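Local coordinates for ThiJ/PfpI family protein (Francisella tularensis subsp. novicida, PDB 4P5P), which is a virulence factor of the DJ-1/PfpI family, probably a cysteine-dependent glyoxalase III or protease, at residues T21-S26 / I97-H102; G103-F108 / V172-E177. One frame throughout, in Å; residues are numbered along the deposited sequence.

How the interactions relate
Interactions 1 and 2 follow one another along the chain: 97-102 carries the end of strand 95-98 and the glycine-rich loop after it, and the next residues, 103-108, include helix 104-107. Their centres lie about 12 Å apart, and they touch where G22 O meets G103 N at 3.3 Å, a probable hydrogen bond, and where A99 O packs on T104 CG2 at 3.5 Å. Interaction 1 includes the loop whose G101 N hydrogen-bonds the oxidised cysteine at position 132. Interaction 2 packs the next helix against 172-177, with M105 also touching H133, the neighbour of that cysteine. Both thus border the probable active site.

Interaction 1. Residues T21-S26 / I97-H102; sequences TGLWLS and IFAGGH
W24 and G101 bring the two backbones to within 4.2 Å, CA to CA, as 21-24 and 99-102 run in nearly opposite directions, 148° apart. One hydrogen bond joins them: W24 N reaches G100 O at 3.1 Å with a nearly straight N-H...O angle of 167°, although the donor sits above the carbonyl plane and not on a lone pair. L23 CA adds a C-H...O contact to the same oxygen. A second such contact brings G101 CA to 3.2 Å from G22 O, a closeness that depends on G101 having no CB, which would run into G22 O and W24 N. G100 and G101 form the loop leaving strand 95-98 of the flavodoxin-like sheet, and G101 N donates to OD2 of the sulfinic acid made from the cysteine at position 132, consistent with the oxyanion-binding role of this loop in DJ-1/PfpI relatives. L23 reaches back from a CB that points away: CG is anti to the backbone N (chi1 166°), and CD1 lands on A99 CB at 3.6 Å. T21 and H102 cross at about a right angle, OG1 lying 3.5 Å from H102 CB while bonding to D55. H102 NE2 hydrogen-bonds E163 OE2, and the imidazole meets the ring of H133. W24 touches through CB, 3.7 Å from G101 N, while its indole extends toward S58.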
loop_
_atom_site.group_PDB
_atom_site.type_symbol
_atom_site.label_atom_id
_atom_site.label_comp_id
_atom_site.label_asym_id
_atom_site.label_seq_id
_atom_site.Cartn_x
_atom_site.Cartn_y
_atom_site.Cartn_z
ATOM N N THR A 21 -1.122 12.670 9.898
ATOM C CA THR A 21 -1.584 11.610 9.022
ATOM C C THR A 21 -0.658 10.410 9.184
ATOM O O THR A 21 0.084 10.303 10.173
ATOM C CB THR A 21 -1.651 12.070 7.546
ATOM O OG1 THR A 21 -2.257 11.042 6.749
ATOM C CG2 THR A 21 -0.274 12.373 6.981
ATOM N N GLY A 22 -0.725 9.495 8.230
ATOM C CA GLY A 22 0.122 8.327 8.247
ATOM C C GLY A 22 -0.566 7.183 7.551
ATOM O O GLY A 22 -1.168 7.374 6.504
ATOM N N LEU A 23 -0.473 6.006 8.152
ATOM C CA LEU A 23 -1.119 4.797 7.675
ATOM C C LEU A 23 -2.625 4.811 7.909
ATOM O O LEU A 23 -3.084 5.235 8.971
ATOM C CB LEU A 23 -0.508 3.589 8.383
ATOM C CG LEU A 23 -1.229 2.244 8.287
ATOM C CD1 LEU A 23 -1.088 1.640 6.902
ATOM C CD2 LEU A 23 -0.672 1.306 9.342
ATOM N N TRP A 24 -3.379 4.322 6.920
ATOM C CA TRP A 24 -4.800 4.032 7.131
ATOM C C TRP A 24 -4.872 2.631 7.728
ATOM O O TRP A 24 -4.673 1.643 7.022
ATOM C CB TRP A 24 -5.610 4.117 5.834
ATOM C CG TRP A 24 -7.081 4.174 6.141
ATOM C CD1 TRP A 24 -7.922 3.119 6.335
ATOM C CD2 TRP A 24 -7.858 5.354 6.358
ATOM N NE1 TRP A 24 -9.186 3.573 6.649
ATOM C CE2 TRP A 24 -9.167 4.943 6.667
ATOM C CE3 TRP A 24 -7.570 6.720 6.323
ATOM C CZ2 TRP A 24 -10.187 5.855 6.926
ATOM C CZ3 TRP A 24 -8.582 7.617 6.584
ATOM C CH2 TRP A 24 -9.868 7.182 6.883
ATOM N N LEU A 25 -5.111 2.542 9.035
ATOM C CA LEU A 25 -4.813 1.305 9.758
ATOM C C LEU A 25 -5.446 0.043 9.184
ATOM O O LEU A 25 -4.779 -0.977 9.080
ATOM C CB LEU A 25 -5.222 1.444 11.219
ATOM C CG LEU A 25 -4.811 0.285 12.132
ATOM C CD1 LEU A 25 -3.302 0.018 12.056
ATOM C CD2 LEU A 25 -5.239 0.544 13.553
ATOM N N SER A 26 -6.712 0.100 8.777
ATOM C CA SER A 26 -7.365 -1.114 8.304
ATOM C C SER A 26 -6.790 -1.634 6.983
ATOM O O SER A 26 -7.023 -2.777 6.639
ATOM C CB SER A 26 -8.876 -0.895 8.156
ATOM O OG SER A 26 -9.167 0.111 7.200
ATOM N N ILE A 97 3.344 -5.872 -0.599
ATOM C CA ILE A 97 2.028 -5.235 -0.489
ATOM C C ILE A 97 2.174 -3.859 0.164
ATOM O O ILE A 97 2.688 -3.768 1.267
ATOM C CB ILE A 97 1.039 -6.103 0.341
ATOM C CG1 ILE A 97 0.970 -7.538 -0.214
ATOM C CG2 ILE A 97 -0.330 -5.445 0.384
ATOM C CD1 ILE A 97 0.594 -7.650 -1.667
ATOM N N PHE A 98 1.695 -2.811 -0.505
ATOM C CA PHE A 98 1.765 -1.440 0.000
ATOM C C PHE A 98 0.430 -0.949 0.548
ATOM O O PHE A 98 -0.529 -0.794 -0.196
ATOM C CB PHE A 98 2.233 -0.507 -1.103
ATOM C CG PHE A 98 3.605 -0.832 -1.590
ATOM C CD1 PHE A 98 4.709 -0.349 -0.921
ATOM C CD2 PHE A 98 3.801 -1.634 -2.699
ATOM C CE1 PHE A 98 5.980 -0.672 -1.336
ATOM C CE2 PHE A 98 5.085 -1.955 -3.127
ATOM C CZ PHE A 98 6.170 -1.464 -2.443
ATOM N N ALA A 99 0.390 -0.709 1.854
ATOM C CA ALA A 99 -0.785 -0.167 2.516
ATOM C C ALA A 99 -0.890 1.326 2.207
ATOM O O ALA A 99 0.087 1.945 1.805
ATOM C CB ALA A 99 -0.693 -0.402 4.019
ATOM N N GLY A 100 -2.075 1.902 2.397
ATOM C CA GLY A 100 -2.301 3.308 2.109
ATOM C C GLY A 100 -2.356 4.201 3.336
ATOM O O GLY A 100 -1.715 3.922 4.351
ATOM N N GLY A 101 -3.174 5.248 3.255
ATOM C CA GLY A 101 -3.076 6.386 4.148
ATOM C C GLY A 101 -2.377 7.510 3.399
ATOM O O GLY A 101 -1.512 7.271 2.559
ATOM N N HIS A 102 -2.753 8.745 3.688
ATOM C CA HIS A 102 -2.196 9.876 2.954
ATOM C C HIS A 102 -0.690 10.053 3.145
ATOM O O HIS A 102 -0.041 10.631 2.287
ATOM C CB HIS A 102 -2.914 11.160 3.347
ATOM C CG HIS A 102 -4.231 11.351 2.665
ATOM N ND1 HIS A 102 -5.416 10.871 3.188
ATOM C CD2 HIS A 102 -4.552 11.959 1.498
ATOM C CE1 HIS A 102 -6.412 11.208 2.386
ATOM N NE2 HIS A 102 -5.913 11.870 1.355
#

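Interaction 2. Residues G103-F108 / V172-E177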
loop_
_atom_site.group_PDB
_atom_site.type_symbol
_atom_site.label_atom_id
_atom_site.label_comp_id
_atom_site.label_asym_id
_atom_site.label_seq_id
_atom_site.Cartn_x
_atom_site.Cartn_y
_atom_site.Cartn_z
ATOM N N GLY A 103 -0.127 9.528 4.232
ATOM C CA GLY A 103 1.303 9.688 4.469
ATOM C C GLY A 103 2.136 9.194 3.304
ATOM O O GLY A 103 3.190 9.754 2.993
ATOM N N THR A 104 1.646 8.149 2.649
ATOM C CA THR A 104 2.326 7.529 1.513
ATOM C C THR A 104 2.645 8.508 0.387
ATOM O O THR A 104 3.598 8.299 -0.368
ATOM C CB THR A 104 1.484 6.392 0.902
ATOM O OG1 THR A 104 0.232 6.917 0.448
ATOM C CG2 THR A 104 1.211 5.284 1.902
ATOM N N MET A 105 1.843 9.560 0.251
ATOM C CA MET A 105 2.026 10.502 -0.847
ATOM C C MET A 105 3.347 11.248 -0.731
ATOM O O MET A 105 3.864 11.743 -1.734
ATOM C CB MET A 105 0.860 11.489 -0.899
ATOM C CG MET A 105 -0.452 10.819 -1.242
ATOM S SD MET A 105 -0.553 10.219 -2.946
ATOM C CE MET A 105 -0.924 11.723 -3.836
ATOM N N TRP A 106 3.906 11.295 0.482
ATOM C CA TRP A 106 5.134 12.053 0.736
ATOM C C TRP A 106 6.382 11.183 0.860
ATOM O O TRP A 106 7.485 11.714 0.773
ATOM C CB TRP A 106 4.985 12.898 2.003
ATOM C CG TRP A 106 4.127 14.108 1.802
ATOM C CD1 TRP A 106 4.530 15.320 1.329
ATOM C CD2 TRP A 106 2.720 14.229 2.063
ATOM N NE1 TRP A 106 3.467 16.191 1.274
ATOM C CE2 TRP A 106 2.344 15.551 1.721
ATOM C CE3 TRP A 106 1.740 13.357 2.552
ATOM C CZ2 TRP A 106 1.033 16.018 1.854
ATOM C CZ3 TRP A 106 0.433 13.829 2.684
ATOM C CH2 TRP A 106 0.095 15.145 2.337
ATOM N N ASP A 107 6.241 9.877 1.078
ATOM C CA ASP A 107 7.453 9.048 1.178
ATOM C C ASP A 107 7.458 7.755 0.364
ATOM O O ASP A 107 8.471 7.061 0.349
ATOM C CB ASP A 107 7.795 8.729 2.653
ATOM C CG ASP A 107 6.780 7.848 3.367
ATOM O OD1 ASP A 107 5.706 7.540 2.826
ATOM O OD2 ASP A 107 7.079 7.472 4.525
ATOM N N PHE A 108 6.400 7.458 -0.386
ATOM C CA PHE A 108 6.453 6.302 -1.288
ATOM C C PHE A 108 7.007 6.589 -2.694
ATOM O O PHE A 108 7.780 5.785 -3.207
ATOM C CB PHE A 108 5.061 5.676 -1.457
ATOM C CG PHE A 108 4.663 4.679 -0.384
ATOM C CD1 PHE A 108 5.359 4.556 0.807
ATOM C CD2 PHE A 108 3.554 3.862 -0.592
ATOM C CE1 PHE A 108 4.977 3.615 1.753
ATOM C CE2 PHE A 108 3.168 2.949 0.339
ATOM C CZ PHE A 108 3.872 2.806 1.513
ATOM N N VAL A 172 -2.606 17.390 -0.895
ATOM C CA VAL A 172 -1.709 16.346 -1.379
ATOM C C VAL A 172 -0.737 16.977 -2.378
ATOM O O VAL A 172 -1.080 17.958 -3.040
ATOM C CB VAL A 172 -2.477 15.159 -2.021
ATOM C CG1 VAL A 172 -3.200 14.337 -0.951
ATOM C CG2 VAL A 172 -3.443 15.644 -3.109
ATOM N N PRO A 173 0.497 16.444 -2.462
ATOM C CA PRO A 173 1.539 17.066 -3.291
ATOM C C PRO A 173 1.331 16.868 -4.795
ATOM O O PRO A 173 1.937 17.564 -5.600
ATOM C CB PRO A 173 2.818 16.374 -2.810
ATOM C CG PRO A 173 2.357 15.049 -2.269
ATOM C CD PRO A 173 0.997 15.276 -1.712
ATOM N N PHE A 174 0.468 15.931 -5.162
ATOM C CA PHE A 174 0.152 15.641 -6.553
ATOM C C PHE A 174 -1.115 14.807 -6.529
ATOM O O PHE A 174 -1.485 14.277 -5.484
ATOM C CB PHE A 174 1.297 14.896 -7.255
ATOM C CG PHE A 174 1.601 13.555 -6.648
ATOM C CD1 PHE A 174 2.491 13.449 -5.595
ATOM C CD2 PHE A 174 0.985 12.407 -7.116
ATOM C CE1 PHE A 174 2.768 12.219 -5.012
ATOM C CE2 PHE A 174 1.258 11.176 -6.550
ATOM C CZ PHE A 174 2.155 11.085 -5.485
ATOM N N SER A 175 -1.798 14.728 -7.664
ATOM C CA SER A 175 -2.956 13.863 -7.799
ATOM C C SER A 175 -2.485 12.456 -8.151
ATOM O O SER A 175 -1.826 12.241 -9.171
ATOM C CB SER A 175 -3.915 14.394 -8.870
ATOM O OG SER A 175 -4.641 13.334 -9.457
ATOM N N LEU A 176 -2.829 11.498 -7.306
ATOM C CA LEU A 176 -2.443 10.115 -7.542
ATOM C C LEU A 176 -2.982 9.591 -8.871
ATOM O O LEU A 176 -2.244 9.010 -9.654
ATOM C CB LEU A 176 -2.932 9.242 -6.393
ATOM C CG LEU A 176 -2.668 7.747 -6.550
ATOM C CD1 LEU A 176 -1.182 7.440 -6.758
ATOM C CD2 LEU A 176 -3.174 7.031 -5.332
ATOM N N GLU A 177 -4.283 9.775 -9.096
ATOM C CA GLU A 177 -4.897 9.384 -10.353
ATOM C C GLU A 177 -4.172 9.988 -11.553
ATOM O O GLU A 177 -3.844 9.289 -12.515
ATOM C CB GLU A 177 -6.378 9.795 -10.363
ATOM C CG GLU A 177 -7.066 9.572 -11.697
ATOM C CD GLU A 177 -8.572 9.819 -11.657
ATOM O OE1 GLU A 177 -9.165 9.881 -12.750
ATOM O OE2 GLU A 177 -9.162 9.938 -10.560
#
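The methyl end of M105 is pressed against two parts of one residue: CE approaches the carbonyl oxygen F174 O to 3.1 Å and at the same time sits over a face of the F174 ring. There it makes a CH-pi contact, 3.6 Å from CE to the F174 ring centroid and 17° off the ring normal. The sulfur follows obliquely, SD lying 3.8 Å from F174 CZ in a Met-aromatic contact. Bends at chi2 and chi3 curl the methionine chain so that CE, and not SD, lies over the face. F174 takes the crowded position, CG between the backbone N and the carbonyl carbon (chi1 62°), which brings a face of its ring against M105 CE and CE1 to 3.5 Å from the backbone oxygen M105 O. V172 CB and, at 4.1 Å, L176 CB complete the apolar surroundings of M105 CE within this contact. P173 lies beside M105 CB on one face of the W106 indole, its CD 3.9 Å from M105 CB and 4.0 Å from the centroid of the six-membered W106 ring, 27° off the normal. M105 CB sits near the rim of that face, and the W106 ring also stacks with H11. No hydrogen bond crosses between the segments; apolar and aromatic contacts join them. On one side is the short, weakly bonded helix 104-107, on the other the turn into helix 176-182, which S175 N-caps by bonding D178 N through OG. The contact thus joins two loop-to-helix passages above the C-terminal ends of the parallel strands, the edge at which flavodoxin-like DJ-1/PfpI proteins carry their active site.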